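Local coordinates for surface protein SPB1 (Streptococcus agalactiae, PDB 4UZG) that forms the backbone of the group B streptococcus type 2b pilus, its subunits probably being joined into the fibre by sortase, at residues Glu58-Asp63 and Thr122-Tyr127; Ala182-Ala187 and Lys242-Tyr247; Ala187-Lys192 and Tyr218-Asp223. All coordinates share one frame; numbering follows the deposited sequence.

Contact 1 of 3, residues Glu58-Asp63 and Thr122-Tyr127; sequences EVTITD and TITVTY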
loop_
_atom_site.group_PDB
_atom_site.type_symbol
_atom_site.label_atom_id
_atom_site.label_comp_id
_atom_site.label_asym_id
_atom_site.label_seq_id
_atom_site.Cartn_x
_atom_site.Cartn_y
_atom_site.Cartn_z
ATOM N N GLU A 58 -2.707 -14.764 10.385
ATOM C CA GLU A 58 -2.189 -16.119 10.481
ATOM C C GLU A 58 -0.944 -16.003 11.359
ATOM O O GLU A 58 -0.024 -15.244 11.034
ATOM C CB GLU A 58 -1.861 -16.705 9.116
ATOM C CG GLU A 58 -1.374 -18.130 9.186
ATOM C CD GLU A 58 -2.395 -19.127 8.693
ATOM O OE1 GLU A 58 -3.606 -18.837 8.805
ATOM O OE2 GLU A 58 -1.997 -20.195 8.189
ATOM N N VAL A 59 -0.932 -16.753 12.455
ATOM C CA VAL A 59 0.123 -16.658 13.450
ATOM C C VAL A 59 0.802 -18.024 13.537
ATOM O O VAL A 59 0.138 -19.020 13.821
ATOM C CB VAL A 59 -0.425 -16.250 14.832
ATOM C CG1 VAL A 59 0.717 -16.039 15.798
ATOM C CG2 VAL A 59 -1.301 -14.995 14.717
ATOM N N THR A 60 2.111 -18.064 13.306
ATOM C CA THR A 60 2.845 -19.311 13.339
ATOM C C THR A 60 4.135 -19.187 14.140
ATOM O O THR A 60 4.726 -18.105 14.275
ATOM C CB THR A 60 3.214 -19.799 11.913
ATOM O OG1 THR A 60 4.048 -18.828 11.283
ATOM C CG2 THR A 60 2.010 -20.097 11.041
ATOM N N ILE A 61 4.564 -20.345 14.627
ATOM C CA ILE A 61 5.862 -20.516 15.249
ATOM C C ILE A 61 6.603 -21.563 14.426
ATOM O O ILE A 61 6.098 -22.668 14.215
ATOM C CB ILE A 61 5.750 -20.976 16.726
ATOM C CG1 ILE A 61 4.919 -19.970 17.543
ATOM C CG2 ILE A 61 7.143 -21.163 17.310
ATOM C CD1 ILE A 61 4.596 -20.444 18.911
ATOM N N THR A 62 7.802 -21.222 13.969
ATOM C CA THR A 62 8.622 -22.127 13.155
ATOM C C THR A 62 9.924 -22.394 13.899
ATOM O O THR A 62 10.641 -21.456 14.265
ATOM C CB THR A 62 8.921 -21.512 11.788
ATOM O OG1 THR A 62 7.695 -21.136 11.155
ATOM C CG2 THR A 62 9.652 -22.515 10.899
ATOM N N ASP A 63 10.207 -23.660 14.141
ATOM C CA ASP A 63 11.378 -24.029 14.901
ATOM C C ASP A 63 12.585 -24.117 13.989
ATOM O O ASP A 63 12.494 -23.876 12.786
ATOM C CB ASP A 63 11.128 -25.267 15.777
ATOM C CG ASP A 63 11.130 -26.574 15.016
ATOM O OD1 ASP A 63 11.574 -26.637 13.847
ATOM O OD2 ASP A 63 10.705 -27.577 15.642
ATOM N N THR A 122 11.036 -18.848 15.252
ATOM C CA THR A 122 10.595 -17.668 14.544
ATOM C C THR A 122 9.086 -17.516 14.710
ATOM O O THR A 122 8.322 -18.436 14.405
ATOM C CB THR A 122 10.925 -17.767 13.054
ATOM O OG1 THR A 122 12.347 -17.821 12.907
ATOM C CG2 THR A 122 10.380 -16.566 12.291
ATOM N N ILE A 123 8.666 -16.348 15.174
ATOM C CA ILE A 123 7.263 -15.974 15.215
ATOM C C ILE A 123 6.958 -15.199 13.950
ATOM O O ILE A 123 7.652 -14.245 13.626
ATOM C CB ILE A 123 6.962 -15.108 16.451
ATOM C CG1 ILE A 123 7.197 -15.890 17.748
ATOM C CG2 ILE A 123 5.524 -14.584 16.397
ATOM C CD1 ILE A 123 7.213 -15.007 19.014
ATOM N N THR A 124 5.920 -15.618 13.232
ATOM C CA THR A 124 5.471 -14.899 12.044
ATOM C C THR A 124 3.994 -14.556 12.227
ATOM O O THR A 124 3.188 -15.413 12.576
ATOM C CB THR A 124 5.668 -15.718 10.739
ATOM O OG1 THR A 124 7.009 -16.200 10.695
ATOM C CG2 THR A 124 5.403 -14.887 9.516
ATOM N N VAL A 125 3.649 -13.301 11.949
ATOM C CA VAL A 125 2.260 -12.877 11.874
ATOM C C VAL A 125 2.040 -12.294 10.488
ATOM O O VAL A 125 2.687 -11.317 10.116
ATOM C CB VAL A 125 1.912 -11.822 12.949
ATOM C CG1 VAL A 125 0.466 -11.329 12.793
ATOM C CG2 VAL A 125 2.147 -12.356 14.354
ATOM N N THR A 126 1.119 -12.873 9.736
ATOM C CA THR A 126 0.686 -12.263 8.499
ATOM C C THR A 126 -0.723 -11.731 8.699
ATOM O O THR A 126 -1.519 -12.289 9.458
ATOM C CB THR A 126 0.706 -13.234 7.331
ATOM O OG1 THR A 126 -0.237 -14.282 7.539
ATOM C CG2 THR A 126 2.074 -13.808 7.113
ATOM N N TYR A 127 -1.041 -10.625 8.023
ATOM C CA TYR A 127 -2.372 -10.047 8.092
ATOM C C TYR A 127 -2.531 -9.132 6.884
ATOM O O TYR A 127 -1.565 -8.887 6.159
ATOM C CB TYR A 127 -2.587 -9.282 9.418
ATOM C CG TYR A 127 -1.787 -7.997 9.544
ATOM C CD1 TYR A 127 -0.485 -7.987 10.008
ATOM C CD2 TYR A 127 -2.344 -6.790 9.161
ATOM C CE1 TYR A 127 0.238 -6.804 10.093
ATOM C CE2 TYR A 127 -1.625 -5.597 9.244
ATOM C CZ TYR A 127 -0.340 -5.628 9.710
ATOM O OH TYR A 127 0.414 -4.462 9.808
HETATM O O HOH W 1 6.770 -18.667 11.968
#

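Contact 2 of 3, residues Ala182-Ala187 and Lys242-Tyr247; sequences ASLQGA and KAPLGY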
loop_
_atom_site.group_PDB
_atom_site.type_symbol
_atom_site.label_atom_id
_atom_site.label_comp_id
_atom_site.label_asym_id
_atom_site.label_seq_id
_atom_site.Cartn_x
_atom_site.Cartn_y
_atom_site.Cartn_z
ATOM N N ALA A 182 0.561 26.749 -24.833
ATOM C CA ALA A 182 -0.443 27.192 -23.870
ATOM C C ALA A 182 -1.143 26.009 -23.238
ATOM O O ALA A 182 -1.444 25.034 -23.904
ATOM C CB ALA A 182 -1.464 28.062 -24.549
ATOM N N SER A 183 -1.432 26.128 -21.944
ATOM C CA SER A 183 -2.206 25.138 -21.238
ATOM C C SER A 183 -3.665 25.220 -21.660
ATOM O O SER A 183 -4.190 26.316 -21.850
ATOM C CB SER A 183 -2.063 25.378 -19.741
ATOM O OG SER A 183 -0.730 25.142 -19.328
ATOM N N LEU A 184 -4.307 24.061 -21.815
ATOM C CA LEU A 184 -5.652 23.984 -22.344
ATOM C C LEU A 184 -6.614 23.315 -21.398
ATOM O O LEU A 184 -6.442 22.145 -21.037
ATOM C CB LEU A 184 -5.656 23.228 -23.665
ATOM C CG LEU A 184 -4.787 23.800 -24.778
ATOM C CD1 LEU A 184 -4.811 22.887 -26.006
ATOM C CD2 LEU A 184 -5.235 25.207 -25.163
ATOM N N GLN A 185 -7.648 24.055 -21.020
ATOM C CA GLN A 185 -8.723 23.522 -20.215
ATOM C C GLN A 185 -9.730 22.769 -21.072
ATOM O O GLN A 185 -9.836 22.991 -22.295
ATOM C CB GLN A 185 -9.423 24.665 -19.479
ATOM C CG GLN A 185 -10.280 25.525 -20.399
ATOM C CD GLN A 185 -10.985 26.590 -19.689
ATOM O OE1 GLN A 185 -10.403 27.303 -18.873
ATOM N NE2 GLN A 185 -12.268 26.735 -19.991
ATOM N N GLY A 186 -10.514 21.921 -20.422
ATOM C CA GLY A 186 -11.688 21.355 -21.048
ATOM C C GLY A 186 -11.481 20.091 -21.848
ATOM O O GLY A 186 -12.459 19.562 -22.370
ATOM N N ALA A 187 -10.247 19.597 -21.967
ATOM C CA ALA A 187 -10.039 18.298 -22.614
ATOM C C ALA A 187 -10.507 17.204 -21.666
ATOM O O ALA A 187 -10.342 17.329 -20.456
ATOM C CB ALA A 187 -8.574 18.095 -22.914
ATOM N N LYS A 242 -12.329 13.861 -25.601
ATOM C CA LYS A 242 -12.822 15.127 -26.154
ATOM C C LYS A 242 -11.646 16.091 -26.157
ATOM O O LYS A 242 -11.000 16.282 -25.129
ATOM C CB LYS A 242 -13.982 15.699 -25.334
ATOM C CG LYS A 242 -14.598 16.950 -25.953
ATOM C CD LYS A 242 -15.874 17.408 -25.196
ATOM C CE LYS A 242 -15.590 18.301 -23.944
ATOM N NZ LYS A 242 -16.801 19.111 -23.373
ATOM N N ALA A 243 -11.347 16.679 -27.311
ATOM C CA ALA A 243 -10.295 17.672 -27.387
ATOM C C ALA A 243 -10.784 19.006 -26.808
ATOM O O ALA A 243 -11.987 19.260 -26.754
ATOM C CB ALA A 243 -9.856 17.852 -28.831
ATOM N N PRO A 244 -9.854 19.885 -26.394
ATOM C CA PRO A 244 -10.274 21.241 -26.044
ATOM C C PRO A 244 -10.964 21.896 -27.218
ATOM O O PRO A 244 -10.786 21.511 -28.380
ATOM C CB PRO A 244 -8.955 21.974 -25.708
ATOM C CG PRO A 244 -7.977 20.898 -25.444
ATOM C CD PRO A 244 -8.401 19.749 -26.322
ATOM N N LEU A 245 -11.770 22.891 -26.901
ATOM C CA LEU A 245 -12.560 23.580 -27.885
ATOM C C LEU A 245 -11.699 24.064 -29.055
ATOM O O LEU A 245 -10.745 24.803 -28.857
ATOM C CB LEU A 245 -13.225 24.775 -27.208
ATOM C CG LEU A 245 -14.128 25.657 -28.060
ATOM C CD1 LEU A 245 -15.348 24.905 -28.504
ATOM C CD2 LEU A 245 -14.542 26.902 -27.289
ATOM N N GLY A 246 -12.055 23.668 -30.277
ATOM C CA GLY A 246 -11.330 24.084 -31.466
ATOM C C GLY A 246 -10.164 23.210 -31.890
ATOM O O GLY A 246 -9.559 23.477 -32.936
ATOM N N TYR A 247 -9.851 22.185 -31.103
ATOM C CA TYR A 247 -8.746 21.277 -31.381
ATOM C C TYR A 247 -9.240 19.960 -31.972
ATOM O O TYR A 247 -10.386 19.556 -31.750
ATOM C CB TYR A 247 -7.938 21.049 -30.093
ATOM C CG TYR A 247 -7.163 22.283 -29.694
ATOM C CD1 TYR A 247 -7.776 23.355 -29.079
ATOM C CD2 TYR A 247 -5.812 22.395 -29.996
ATOM C CE1 TYR A 247 -7.068 24.493 -28.768
ATOM C CE2 TYR A 247 -5.103 23.528 -29.677
ATOM C CZ TYR A 247 -5.729 24.581 -29.069
ATOM O OH TYR A 247 -5.061 25.752 -28.747
HETATM O O HOH W 2 -11.832 23.623 -24.063
HETATM O O HOH W 3 -14.975 20.036 -21.307
#

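Contact 3 of 3, residues Ala187-Lys192 and Tyr218-Asp223; sequences AIFVLK and YTTGAD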
loop_
_atom_site.group_PDB
_atom_site.type_symbol
_atom_site.label_atom_id
_atom_site.label_comp_id
_atom_site.label_asym_id
_atom_site.label_seq_id
_atom_site.Cartn_x
_atom_site.Cartn_y
_atom_site.Cartn_z
ATOM N N ALA A 187 -10.247 19.597 -21.967
ATOM C CA ALA A 187 -10.039 18.298 -22.614
ATOM C C ALA A 187 -10.507 17.204 -21.666
ATOM O O ALA A 187 -10.342 17.329 -20.456
ATOM C CB ALA A 187 -8.574 18.095 -22.914
ATOM N N ILE A 188 -11.079 16.139 -22.223
ATOM C CA ILE A 188 -11.544 15.018 -21.433
ATOM C C ILE A 188 -10.685 13.803 -21.758
ATOM O O ILE A 188 -10.529 13.449 -22.935
ATOM C CB ILE A 188 -13.035 14.684 -21.669
ATOM C CG1 ILE A 188 -13.890 15.935 -21.416
ATOM C CG2 ILE A 188 -13.477 13.504 -20.792
ATOM C CD1 ILE A 188 -15.351 15.747 -21.733
ATOM N N PHE A 189 -10.159 13.159 -20.716
ATOM C CA PHE A 189 -9.373 11.931 -20.833
ATOM C C PHE A 189 -9.970 10.829 -19.994
ATOM O O PHE A 189 -10.590 11.068 -18.947
ATOM C CB PHE A 189 -7.943 12.166 -20.333
ATOM C CG PHE A 189 -7.077 12.959 -21.276
ATOM C CD1 PHE A 189 -7.128 14.349 -21.289
ATOM C CD2 PHE A 189 -6.247 12.334 -22.184
ATOM C CE1 PHE A 189 -6.346 15.070 -22.148
ATOM C CE2 PHE A 189 -5.475 13.065 -23.055
ATOM C CZ PHE A 189 -5.533 14.434 -23.056
ATOM N N VAL A 190 -9.710 9.604 -20.435
ATOM C CA VAL A 190 -9.807 8.420 -19.606
ATOM C C VAL A 190 -8.422 7.768 -19.555
ATOM O O VAL A 190 -7.574 8.020 -20.417
ATOM C CB VAL A 190 -10.894 7.439 -20.106
ATOM C CG1 VAL A 190 -12.262 8.090 -20.028
ATOM C CG2 VAL A 190 -10.617 6.917 -21.508
ATOM N N LEU A 191 -8.208 6.952 -18.532
ATOM C CA LEU A 191 -6.931 6.264 -18.336
ATOM C C LEU A 191 -7.108 4.779 -18.612
ATOM O O LEU A 191 -7.981 4.132 -18.038
ATOM C CB LEU A 191 -6.411 6.466 -16.916
ATOM C CG LEU A 191 -4.966 5.992 -16.690
ATOM C CD1 LEU A 191 -3.993 6.875 -17.419
ATOM C CD2 LEU A 191 -4.640 5.954 -15.195
ATOM N N LYS A 192 -6.270 4.250 -19.488
ATOM C CA LYS A 192 -6.222 2.827 -19.784
ATOM C C LYS A 192 -4.989 2.200 -19.137
ATOM O O LYS A 192 -3.930 2.850 -19.031
ATOM C CB LYS A 192 -6.175 2.667 -21.309
ATOM C CG LYS A 192 -6.525 1.324 -21.889
ATOM C CD LYS A 192 -6.455 1.321 -23.398
ATOM C CE LYS A 192 -6.873 -0.008 -23.957
ATOM N NZ LYS A 192 -6.857 0.039 -25.422
ATOM N N TYR A 218 -12.010 12.473 -16.827
ATOM C CA TYR A 218 -11.274 13.558 -16.200
ATOM C C TYR A 218 -11.199 14.723 -17.173
ATOM O O TYR A 218 -10.814 14.534 -18.328
ATOM C CB TYR A 218 -9.854 13.092 -15.841
ATOM C CG TYR A 218 -9.811 12.063 -14.748
ATOM C CD1 TYR A 218 -9.757 12.456 -13.416
ATOM C CD2 TYR A 218 -9.838 10.695 -15.021
ATOM C CE1 TYR A 218 -9.714 11.505 -12.394
ATOM C CE2 TYR A 218 -9.820 9.751 -14.010
ATOM C CZ TYR A 218 -9.724 10.168 -12.693
ATOM O OH TYR A 218 -9.711 9.223 -11.675
ATOM N N THR A 219 -11.509 15.926 -16.696
ATOM C CA THR A 219 -11.425 17.132 -17.501
ATOM C C THR A 219 -10.244 17.982 -17.062
ATOM O O THR A 219 -10.066 18.231 -15.860
ATOM C CB THR A 219 -12.744 17.946 -17.366
ATOM O OG1 THR A 219 -13.836 17.169 -17.836
ATOM C CG2 THR A 219 -12.695 19.183 -18.198
ATOM N N THR A 220 -9.457 18.471 -18.018
ATOM C CA THR A 220 -8.342 19.348 -17.675
ATOM C C THR A 220 -8.883 20.681 -17.129
ATOM O O THR A 220 -9.844 21.258 -17.657
ATOM C CB THR A 220 -7.376 19.568 -18.839
ATOM O OG1 THR A 220 -8.076 20.178 -19.925
ATOM C CG2 THR A 220 -6.748 18.257 -19.289
ATOM N N GLY A 221 -8.281 21.118 -16.031
ATOM C CA GLY A 221 -8.733 22.317 -15.364
ATOM C C GLY A 221 -8.294 23.585 -16.039
ATOM O O GLY A 221 -7.693 23.591 -17.114
ATOM N N ALA A 222 -8.586 24.702 -15.374
ATOM C CA ALA A 222 -8.243 26.012 -15.898
ATOM C C ALA A 222 -6.737 26.139 -16.136
ATOM O O ALA A 222 -6.311 26.927 -16.978
ATOM C CB ALA A 222 -8.718 27.103 -14.952
ATOM N N ASP A 223 -5.953 25.348 -15.393
ATOM C CA ASP A 223 -4.498 25.271 -15.502
ATOM C C ASP A 223 -4.001 24.203 -16.481
ATOM O O ASP A 223 -2.802 23.978 -16.602
ATOM C CB ASP A 223 -3.878 25.025 -14.104
ATOM C CG ASP A 223 -4.424 23.766 -13.414
ATOM O OD1 ASP A 223 -5.297 23.076 -13.992
ATOM O OD2 ASP A 223 -3.999 23.483 -12.261
#

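Contact 1 of 3, residues Glu58-Asp63 and Thr122-Tyr127
T60 and T124 are paired across two antiparallel strands, and their peptides exemplify the regular bonding of a beta sheet. Residues 58-62 and 122-127 run at 163° to one another. E58 with T126, T60 with T124 and T62 with T122 are hydrogen-bonded pairs, each closed by two N-H to O=C bonds. The shortest, T122 N to T62 O at 2.8 Å, is almost straight. Between these pairs of bonds CA-H...O contacts fill in, such as I61 CA to T122 O at 3.3 Å.

The apolar side chains share one face. V59 and V125, a non-hydrogen-bonded pair, touch through their methyls, V59 CG1 lying 4.2 Å from V125 CG2. I61 and I123 are paired on the same face, where I93 and I95 of strand 90-96 pack against V59, V125 and I123.

The other face carries E58 and five threonines. Here T60 and T124 lie side by side, T60 OG1 3.5 Å from T124 CB. T60 OG1 sits between its own backbone N and carbonyl carbon (chi1 61°), T124 OG1 anti to its carbonyl carbon (chi1 -50°); these different rotations still bring both hydroxyls, with that of T62, to one water, 2.8 Å from each OG1. The water donates to T122 O at 2.9 Å. Further along, T126 OG1 approaches E58 CB, while the end of E58 leads away.

T122 O thus accepts from both the T62 amide and the water. One face is hydrocarbon buried against strand 90-96, while the partly exposed hydroxyl face holds an ordered water, consistent with an amphipathic sheet folded over a hydrophobic core.

Contact 2 of 3, residues Ala182-Ala187 and Lys242-Tyr247
A187 and P244 bring two irregular backbones to within 4.5 Å, CA to CA, and show how loops can pack closely without one direct hydrogen bond between them. The closest approach of the two segments' backbones is a CA-H...O contact, A187 CA to K242 O at 3.4 Å. G186, with phi 87°, adopts a conformation that favours glycine. Across from it, P244 to Y247 form a type II beta turn with G246 in its third position, closed by Y247 N donating to P244 O.

Two waters bridge polar atoms of the segments. One donates to Q185 O and accepts from L245 N; the other donates to G186 O and accepts from K242 NZ. The lysine chain is bent at chi3 (84°), which lays CE alongside G186 O and carries the ammonium to this second water.

L184 and P244 carry most of the apolar contact. L184 CB meets the edge of the proline ring at P244 CG, 3.7 Å away, and A187 CB lies over a face of it, 3.8 Å from P244 CD. The two L184 methyls divide the far end of Y247: CD1 sits over one ring face, 3.8 Å from the centroid and 18° off the normal, in a CH-pi contact, and CD2 reaches the phenol oxygen, 3.6 Å from OH. The two side chains meet tip to tip.

The phenol has its hydrogen bond with D177 of strand 169-177, and N279 of strand 273-279 is touched by L184, P244 and Y247 alike. Within the prealbumin-like domain, the contact therefore joins the loop leading into strand 188-192 to the loop following strand 234-240, with strands 169-177 and 273-279 as neighbours.

Contact 3 of 3, residues Ala187-Lys192 and Tyr218-Asp223
T220 turns its hydroxyl onto the A187 amide through a chi1 of 61°, which sets OG1 between its own backbone N and carbonyl carbon, while CG2 lies anti to the carbonyl carbon. A187 N donates to T220 OG1 at 3.0 Å in a bent bond, 141° at the hydrogen. In return T220 N donates to A187 O at 2.8 Å, so main chain and hydroxyl together grip the residue from two atoms. The same hydroxyl donates to L184 O, and one threonine side chain thereby ties down two points, L184 and A187, of the loop leading into strand 188-192.

Beyond this clasp the segments pair as two short antiparallel strands. F189 and Y218 form the hydrogen-bonded pair: F189 N reaches Y218 O at 2.8 Å, and Y218 N reaches F189 O at 2.9 Å, this second bond being nearly straight at 176°. I188 and T219 are the adjoining non-hydrogen-bonded pair, and CA-H...O contacts run from I188 CA to Y218 O and from T219 CA to A187 O.

Among the side chains, I188 CG1 meets T219 OG1 at 3.8 Å where the two cross obliquely. F189 and Y218 project from the opposite face of the sheet. The phenol ring stands with an edge near F189 O, and T220 CG2 approaches the F189 ring, 4.3 Å from CE1. I226 of strand 225-231 packs against F189, Y218 and T220.

Strand 218-219 is an outermost member of a four-stranded antiparallel sheet, with 188-192 between it and 234-240. Such an edge pairing, backed by a strand from outside the sheet, fits the prealbumin-like sandwich of this region.

In the fold
Contact 1 and the other two lie on opposite sides of the chain's centre: its centre is about 56 Å from that of contact 2 and 47 Å from that of contact 3, and it touches neither. Contacts 2 and 3, with centres about 9 Å apart, adjoin within the prealbumin-like region and share A187, which faces P244 in one and T220 in the other. K242 O also lies 2.9 Å from I188 N, a probable hydrogen bond that links the two further. Bound calcium ions lie near but outside the contacts, one about 9 Å from the T62 side chain and another about 12 Å from that of Y218. Ordinary sheet and loop contacts thus recur on both sides of the centre of the pilus subunit.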